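Local coordinates for calcium uptake protein 2, mitochondrial (PDB 6LB7) that probably regulates mitochondrial calcium uptake as an EF-hand subunit that senses calcium for the uniporter channel, at residues B[94-105]-B[173-184]. Residues are numbered along the deposited sequence; the frame is centred on the assembly and turned at random.
Sequences LTKPHSGFHVAF and YKEFRRFMENLQ
The ring of Y173 lies between H102 and R177: H102 CD2 stands 3.5 Å above the plane of the Y173 ring on one face, and R177 CB covers the opposite face toward the rim. The planes of H102 and Y173 meet at 74°, a T-shaped pair with the histidine as edge. Y173 in turn presents its edge to F105, whose own edge faces F176, so three edge-to-face pairs link four rings. F105 has CG anti to the backbone N (chi1 179°), which brings its ring beneath the backbone of Y173, while its CB lies over F176. Replacing Y173, for instance by an alanine, would probably open a gap between H102 and R177 and take away the ring edge that packs on the face of F105.

F101 is likewise covered on both faces, by H98 CA and by M180 CB, the latter a CH-pi contact 3.7 Å from the ring centroid; Q184 meets its edge. The Q184 amide is fixed in rotation: NE2 donates nearly straight to K96 O at 2.8 Å, in the carbonyl plane, and also to I93 O, while OE1 accepts from a water. H98 NE2 donates to E181 OE1, though the 2.4 Å modelled between them is doubtfully short. R177 NH1 forms a salt bridge to the same OE1 at 3.2 Å, on its syn side.

Axes 9.9 Å apart at 130° join helix 99-105, which leads into the calcium-binding loop, to helix 173-184, which follows strand 171-172, the partner of that loop's strand 115-116, consistent with a two-EF-hand lobe.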
ATOM      1  N   LEU B  94       1.753   3.302  16.169  1.00 11.89           N
ATOM      2  CA  LEU B  94       0.713   4.317  16.331  1.00 20.02           C
ATOM      3  C   LEU B  94       0.016   4.674  15.025  1.00 15.87           C
ATOM      4  O   LEU B  94      -1.132   5.133  15.055  1.00 18.15           O
ATOM      5  CB  LEU B  94       1.312   5.593  16.946  1.00 20.53           C
ATOM      6  CG  LEU B  94       1.713   5.521  18.415  1.00 24.05           C
ATOM      7  CD1 LEU B  94       2.323   6.852  18.844  1.00 27.76           C
ATOM      8  CD2 LEU B  94       0.502   5.205  19.266  1.00 18.83           C
ATOM      9  N   THR B  95       0.675   4.482  13.884  1.00 14.00           N
ATOM     10  CA  THR B  95       0.076   4.788  12.586  1.00 25.54           C
ATOM     11  C   THR B  95      -0.710   3.628  11.988  1.00 19.21           C
ATOM     12  O   THR B  95      -1.413   3.830  10.996  1.00 24.22           O
ATOM     13  CB  THR B  95       1.162   5.196  11.570  1.00 24.66           C
ATOM     14  OG1 THR B  95       2.035   4.082  11.335  1.00 22.87           O
ATOM     15  CG2 THR B  95       1.981   6.357  12.087  1.00 32.77           C
ATOM     16  N   LYS B  96      -0.622   2.452  12.545  1.00 13.51           N
ATOM     17  CA  LYS B  96      -1.184   1.306  11.837  1.00 13.25           C
ATOM     18  C   LYS B  96      -2.683   1.173  12.086  1.00 17.19           C
ATOM     19  O   LYS B  96      -3.136   1.300  13.221  1.00 13.99           O
ATOM     20  CB  LYS B  96      -0.511   0.007  12.284  1.00 20.42           C
ATOM     21  CG  LYS B  96       0.994  -0.026  12.117  1.00 28.27           C
ATOM     22  CD  LYS B  96       1.368  -0.151  10.671  1.00 30.78           C
ATOM     23  CE  LYS B  96       2.844  -0.526  10.513  1.00 25.74           C
ATOM     24  NZ  LYS B  96       3.197  -0.475   9.065  1.00 26.74           N
ATOM     25  N   PRO B  97      -3.453   0.845  11.057  1.00 19.20           N
ATOM     26  CA  PRO B  97      -4.775   0.259  11.291  1.00 19.10           C
ATOM     27  C   PRO B  97      -4.635  -1.051  12.050  1.00 25.18           C
ATOM     28  O   PRO B  97      -3.556  -1.645  12.128  1.00 18.40           O
ATOM     29  CB  PRO B  97      -5.319   0.030   9.874  1.00 22.15           C
ATOM     30  CG  PRO B  97      -4.073  -0.190   9.034  1.00 24.01           C
ATOM     31  CD  PRO B  97      -3.027   0.737   9.647  1.00 20.93           C
ATOM     32  N   HIS B  98      -5.752  -1.522  12.604  1.00 25.23           N
ATOM     33  CA  HIS B  98      -5.692  -2.752  13.385  1.00 24.14           C
ATOM     34  C   HIS B  98      -5.184  -3.921  12.547  1.00 20.15           C
ATOM     35  O   HIS B  98      -4.445  -4.774  13.047  1.00 21.88           O
ATOM     36  CB  HIS B  98      -7.064  -3.078  13.980  1.00 35.27           C
ATOM     37  CG  HIS B  98      -6.994  -4.047  15.115  1.00 36.51           C
ATOM     38  ND1 HIS B  98      -6.865  -5.410  14.924  1.00 42.81           N
ATOM     39  CD2 HIS B  98      -6.993  -3.852  16.456  1.00 31.64           C
ATOM     40  CE1 HIS B  98      -6.804  -6.009  16.102  1.00 45.73           C
ATOM     41  NE2 HIS B  98      -6.882  -5.087  17.046  1.00 33.87           N
ATOM     42  N   SER B  99      -5.557  -3.967  11.263  1.00 20.50           N
ATOM     43  CA  SER B  99      -5.086  -5.021  10.364  1.00 29.62           C
ATOM     44  C   SER B  99      -3.569  -5.049  10.210  1.00 33.29           C
ATOM     45  O   SER B  99      -3.018  -6.075   9.802  1.00 32.80           O
ATOM     46  CB  SER B  99      -5.720  -4.856   8.991  1.00 30.54           C
ATOM     47  OG  SER B  99      -5.425  -3.581   8.453  1.00 31.19           O
ATOM     48  N   GLY B 100      -2.879  -3.957  10.515  1.00 24.37           N
ATOM     49  CA  GLY B 100      -1.434  -3.993  10.443  1.00 17.26           C
ATOM     50  C   GLY B 100      -0.736  -4.652  11.608  1.00 19.27           C
ATOM     51  O   GLY B 100       0.469  -4.914  11.508  1.00 23.89           O
ATOM     52  N   PHE B 101      -1.447  -4.930  12.708  1.00 21.57           N
ATOM     53  CA  PHE B 101      -0.781  -5.499  13.877  1.00 15.81           C
ATOM     54  C   PHE B 101      -0.266  -6.904  13.597  1.00 13.64           C
ATOM     55  O   PHE B 101       0.855  -7.242  13.986  1.00 22.82           O
ATOM     56  CB  PHE B 101      -1.719  -5.526  15.093  1.00 17.93           C
ATOM     57  CG  PHE B 101      -2.093  -4.159  15.604  1.00 23.50           C
ATOM     58  CD1 PHE B 101      -1.447  -3.015  15.133  1.00 24.60           C
ATOM     59  CD2 PHE B 101      -3.092  -4.012  16.552  1.00 19.76           C
ATOM     60  CE1 PHE B 101      -1.803  -1.754  15.592  1.00 19.67           C
ATOM     61  CE2 PHE B 101      -3.449  -2.744  17.024  1.00 24.04           C
ATOM     62  CZ  PHE B 101      -2.809  -1.621  16.533  1.00 18.90           C
ATOM     63  N   HIS B 102      -1.070  -7.741  12.927  1.00 14.53           N
ATOM     64  CA  HIS B 102      -0.628  -9.118  12.702  1.00 19.62           C
ATOM     65  C   HIS B 102       0.547  -9.157  11.729  1.00 16.81           C
ATOM     66  O   HIS B 102       1.475  -9.960  11.885  1.00 13.99           O
ATOM     67  CB  HIS B 102      -1.789  -9.982  12.192  1.00 20.16           C
ATOM     68  CG  HIS B 102      -1.515 -11.453  12.271  1.00 26.84           C
ATOM     69  ND1 HIS B 102      -1.560 -12.284  11.173  1.00 35.56           N
ATOM     70  CD2 HIS B 102      -1.148 -12.233  13.318  1.00 26.56           C
ATOM     71  CE1 HIS B 102      -1.254 -13.516  11.542  1.00 33.42           C
ATOM     72  NE2 HIS B 102      -0.998 -13.511  12.838  1.00 32.43           N
ATOM     73  N   VAL B 103       0.513  -8.288  10.724  1.00 14.14           N
ATOM     74  CA  VAL B 103       1.638  -8.096   9.809  1.00 17.57           C
ATOM     75  C   VAL B 103       2.900  -7.737  10.580  1.00 15.04           C
ATOM     76  O   VAL B 103       3.967  -8.318  10.360  1.00 14.47           O
ATOM     77  CB  VAL B 103       1.286  -7.009   8.780  1.00 20.18           C
ATOM     78  CG1 VAL B 103       2.520  -6.529   8.045  1.00 12.74           C
ATOM     79  CG2 VAL B 103       0.213  -7.520   7.823  1.00 16.39           C
ATOM     80  N   ALA B 104       2.805  -6.765  11.491  1.00 13.32           N
ATOM     81  CA  ALA B 104       3.984  -6.396  12.271  1.00 15.78           C
ATOM     82  C   ALA B 104       4.479  -7.576  13.096  1.00 14.50           C
ATOM     83  O   ALA B 104       5.690  -7.780  13.236  1.00 15.23           O
ATOM     84  CB  ALA B 104       3.675  -5.210  13.186  1.00 12.31           C
ATOM     85  N   PHE B 105       3.552  -8.347  13.673  1.00 14.28           N
ATOM     86  CA  PHE B 105       3.935  -9.515  14.461  1.00 15.66           C
ATOM     87  C   PHE B 105       4.667 -10.525  13.589  1.00 13.12           C
ATOM     88  O   PHE B 105       5.754 -11.009  13.941  1.00 13.95           O
ATOM     89  CB  PHE B 105       2.679 -10.136  15.103  1.00 15.71           C
ATOM     90  CG  PHE B 105       2.954 -11.373  15.919  1.00 15.22           C
ATOM     91  CD1 PHE B 105       3.332 -11.277  17.250  1.00 21.07           C
ATOM     92  CD2 PHE B 105       2.816 -12.644  15.352  1.00 23.39           C
ATOM     93  CE1 PHE B 105       3.582 -12.416  18.010  1.00 20.51           C
ATOM     94  CE2 PHE B 105       3.062 -13.791  16.103  1.00 26.24           C
ATOM     95  CZ  PHE B 105       3.453 -13.678  17.434  1.00 17.67           C
ATOM     96  N   TYR B 173       0.890 -13.831  19.908  1.00 17.08           N
ATOM     97  CA  TYR B 173       0.242 -12.754  19.170  1.00 20.20           C
ATOM     98  C   TYR B 173      -0.791 -12.030  20.022  1.00 34.55           C
ATOM     99  O   TYR B 173      -0.940 -10.803  19.922  1.00 26.53           O
ATOM    100  CB  TYR B 173      -0.413 -13.264  17.893  1.00 20.40           C
ATOM    101  CG  TYR B 173      -1.099 -12.130  17.181  1.00 25.13           C
ATOM    102  CD1 TYR B 173      -0.376 -10.988  16.805  1.00 15.72           C
ATOM    103  CD2 TYR B 173      -2.471 -12.168  16.915  1.00 22.20           C
ATOM    104  CE1 TYR B 173      -1.001  -9.920  16.172  1.00 21.36           C
ATOM    105  CE2 TYR B 173      -3.098 -11.118  16.286  1.00 28.71           C
ATOM    106  CZ  TYR B 173      -2.354  -9.990  15.915  1.00 24.85           C
ATOM    107  OH  TYR B 173      -2.977  -8.945  15.286  1.00 26.22           O
ATOM    108  N   LYS B 174      -1.528 -12.761  20.861  1.00 28.60           N
ATOM    109  CA  LYS B 174      -2.624 -12.078  21.540  1.00 27.40           C
ATOM    110  C   LYS B 174      -2.109 -11.089  22.577  1.00 18.52           C
ATOM    111  O   LYS B 174      -2.727 -10.039  22.769  1.00 25.00           O
ATOM    112  CB  LYS B 174      -3.605 -13.092  22.129  1.00 34.19           C
ATOM    113  CG  LYS B 174      -3.375 -13.524  23.544  1.00 42.86           C
ATOM    114  CD  LYS B 174      -4.459 -14.548  23.943  1.00 54.25           C
ATOM    115  CE  LYS B 174      -4.238 -15.082  25.347  1.00 51.89           C
ATOM    116  NZ  LYS B 174      -5.146 -16.195  25.724  1.00 50.21           N
ATOM    117  N   GLU B 175      -0.969 -11.367  23.216  1.00 17.14           N
ATOM    118  CA  GLU B 175      -0.502 -10.276  24.064  1.00 25.20           C
ATOM    119  C   GLU B 175       0.242  -9.215  23.251  1.00 23.23           C
ATOM    120  O   GLU B 175       0.187  -8.029  23.583  1.00 21.64           O
ATOM    121  CB  GLU B 175       0.432 -10.780  25.168  1.00 27.73           C
ATOM    122  CG  GLU B 175      -0.112 -11.602  26.249  1.00 52.20           C
ATOM    123  CD  GLU B 175      -0.972 -12.742  25.796  1.00 60.11           C
ATOM    124  OE1 GLU B 175      -2.068 -12.775  26.118  1.00 58.09           O
ATOM    125  OE2 GLU B 175      -0.553 -13.594  25.121  1.00 56.76           O
ATOM    126  N   PHE B 176       0.802  -9.512  22.075  1.00 17.46           N
ATOM    127  CA  PHE B 176       1.343  -8.461  21.207  1.00 17.36           C
ATOM    128  C   PHE B 176       0.227  -7.543  20.721  1.00 20.28           C
ATOM    129  O   PHE B 176       0.333  -6.320  20.818  1.00 18.84           O
ATOM    130  CB  PHE B 176       2.080  -9.107  20.029  1.00 21.90           C
ATOM    131  CG  PHE B 176       2.622  -8.129  18.987  1.00 20.67           C
ATOM    132  CD1 PHE B 176       3.948  -7.728  19.019  1.00 20.17           C
ATOM    133  CD2 PHE B 176       1.816  -7.673  17.947  1.00 21.33           C
ATOM    134  CE1 PHE B 176       4.473  -6.871  18.045  1.00 22.56           C
ATOM    135  CE2 PHE B 176       2.331  -6.807  16.961  1.00 18.66           C
ATOM    136  CZ  PHE B 176       3.662  -6.409  17.017  1.00 19.71           C
ATOM    137  N   ARG B 177      -0.860  -8.135  20.202  1.00 15.61           N
ATOM    138  CA  ARG B 177      -1.989  -7.363  19.693  1.00 21.56           C
ATOM    139  C   ARG B 177      -2.594  -6.473  20.769  1.00 18.06           C
ATOM    140  O   ARG B 177      -2.936  -5.316  20.510  1.00 16.35           O
ATOM    141  CB  ARG B 177      -3.058  -8.306  19.135  1.00 20.00           C
ATOM    142  CG  ARG B 177      -4.359  -7.595  18.745  1.00 23.30           C
ATOM    143  CD  ARG B 177      -5.467  -8.553  18.265  1.00 29.19           C
ATOM    144  NE  ARG B 177      -5.634  -9.692  19.165  1.00 32.07           N
ATOM    145  CZ  ARG B 177      -6.313  -9.652  20.313  1.00 45.10           C
ATOM    146  NH1 ARG B 177      -6.912  -8.530  20.713  1.00 39.97           N
ATOM    147  NH2 ARG B 177      -6.402 -10.739  21.064  1.00 55.13           N
ATOM    148  N   ARG B 178      -2.771  -7.006  21.977  1.00 22.02           N
ATOM    149  CA  ARG B 178      -3.398  -6.248  23.054  1.00 25.87           C
ATOM    150  C   ARG B 178      -2.531  -5.057  23.473  1.00 17.92           C
ATOM    151  O   ARG B 178      -3.049  -3.982  23.794  1.00 20.01           O
ATOM    152  CB  ARG B 178      -3.671  -7.189  24.229  1.00 24.88           C
ATOM    153  CG  ARG B 178      -4.360  -6.584  25.362  1.00 40.44           C
ATOM    154  CD  ARG B 178      -4.799  -7.616  26.383  1.00 52.39           C
ATOM    155  NE  ARG B 178      -5.890  -8.303  25.980  1.00 57.37           N
ATOM    156  CZ  ARG B 178      -7.022  -7.854  25.988  1.00 68.05           C
ATOM    157  NH1 ARG B 178      -7.207  -6.718  26.383  1.00 72.49           N
ATOM    158  NH2 ARG B 178      -7.965  -8.536  25.600  1.00 71.06           N
ATOM    159  N   PHE B 179      -1.216  -5.262  23.516  1.00 16.17           N
ATOM    160  CA  PHE B 179      -0.303  -4.172  23.834  1.00 14.77           C
ATOM    161  C   PHE B 179      -0.395  -3.044  22.800  1.00 14.40           C
ATOM    162  O   PHE B 179      -0.430  -1.865  23.167  1.00 15.53           O
ATOM    163  CB  PHE B 179       1.127  -4.697  23.922  1.00 20.53           C
ATOM    164  CG  PHE B 179       2.112  -3.669  24.413  1.00 18.36           C
ATOM    165  CD1 PHE B 179       2.788  -2.853  23.514  1.00 22.39           C
ATOM    166  CD2 PHE B 179       2.332  -3.499  25.765  1.00 30.54           C
ATOM    167  CE1 PHE B 179       3.680  -1.893  23.955  1.00 21.98           C
ATOM    168  CE2 PHE B 179       3.229  -2.550  26.214  1.00 29.00           C
ATOM    169  CZ  PHE B 179       3.898  -1.744  25.299  1.00 19.21           C
ATOM    170  N   MET B 180      -0.443  -3.388  21.507  1.00 13.68           N
ATOM    171  CA  MET B 180      -0.529  -2.370  20.459  1.00 15.22           C
ATOM    172  C   MET B 180      -1.883  -1.661  20.466  1.00 20.33           C
ATOM    173  O   MET B 180      -1.947  -0.443  20.288  1.00 11.25           O
ATOM    174  CB  MET B 180      -0.276  -3.002  19.088  1.00 12.59           C
ATOM    175  CG  MET B 180       1.062  -3.726  18.992  1.00 21.71           C
ATOM    176  SD  MET B 180       2.447  -2.757  19.653  1.00 30.74           S
ATOM    177  CE  MET B 180       3.535  -4.060  20.228  1.00 32.83           C
ATOM    178  N   GLU B 181      -2.982  -2.409  20.627  1.00 14.17           N
ATOM    179  CA  GLU B 181      -4.281  -1.766  20.819  1.00 15.72           C
ATOM    180  C   GLU B 181      -4.242  -0.815  22.010  1.00 13.14           C
ATOM    181  O   GLU B 181      -4.784   0.289  21.954  1.00 17.65           O
ATOM    182  CB  GLU B 181      -5.379  -2.815  21.042  1.00 21.00           C
ATOM    183  CG  GLU B 181      -5.710  -3.729  19.843  1.00 21.58           C
ATOM    184  CD  GLU B 181      -6.549  -4.954  20.255  1.00 28.52           C
ATOM    185  OE1 GLU B 181      -7.065  -5.673  19.362  1.00 22.45           O
ATOM    186  OE2 GLU B 181      -6.667  -5.214  21.475  1.00 25.89           O
ATOM    187  N   ASN B 182      -3.626  -1.247  23.111  1.00 12.15           N
ATOM    188  CA  ASN B 182      -3.607  -0.433  24.317  1.00 13.31           C
ATOM    189  C   ASN B 182      -2.684   0.773  24.170  1.00 13.44           C
ATOM    190  O   ASN B 182      -2.927   1.814  24.792  1.00 14.19           O
ATOM    191  CB  ASN B 182      -3.192  -1.289  25.511  1.00 13.94           C
ATOM    192  CG  ASN B 182      -4.360  -2.144  26.062  1.00 21.41           C
ATOM    193  OD1 ASN B 182      -5.525  -1.797  25.891  1.00 23.78           O
ATOM    194  ND2 ASN B 182      -4.033  -3.256  26.717  1.00 18.49           N
ATOM    195  N   LEU B 183      -1.604   0.639  23.399  1.00 11.61           N
ATOM    196  CA  LEU B 183      -0.755   1.795  23.098  1.00 11.46           C
ATOM    197  C   LEU B 183      -1.544   2.869  22.358  1.00 19.09           C
ATOM    198  O   LEU B 183      -1.546   4.043  22.762  1.00 12.58           O
ATOM    199  CB  LEU B 183       0.461   1.352  22.280  1.00 14.06           C
ATOM    200  CG  LEU B 183       1.301   2.466  21.661  1.00 17.67           C
ATOM    201  CD1 LEU B 183       2.017   3.240  22.770  1.00 11.27           C
ATOM    202  CD2 LEU B 183       2.286   1.894  20.648  1.00 21.39           C
ATOM    203  N   GLN B 184      -2.233   2.485  21.275  1.00 11.40           N
ATOM    204  CA  GLN B 184      -3.069   3.450  20.556  1.00 13.33           C
ATOM    205  C   GLN B 184      -4.147   4.034  21.471  1.00 15.98           C
ATOM    206  O   GLN B 184      -4.355   5.252  21.503  1.00 11.47           O
ATOM    207  CB  GLN B 184      -3.693   2.802  19.321  1.00 15.53           C
ATOM    208  CG  GLN B 184      -2.697   2.312  18.274  1.00 18.56           C
ATOM    209  CD  GLN B 184      -3.371   1.936  16.974  1.00 16.96           C
ATOM    210  OE1 GLN B 184      -4.578   1.704  16.939  1.00 19.56           O
ATOM    211  NE2 GLN B 184      -2.595   1.888  15.885  1.00 12.08           N
TER
HETATM  212  O   HOH W   1      -6.095   2.326  14.744  1.00 37.05           O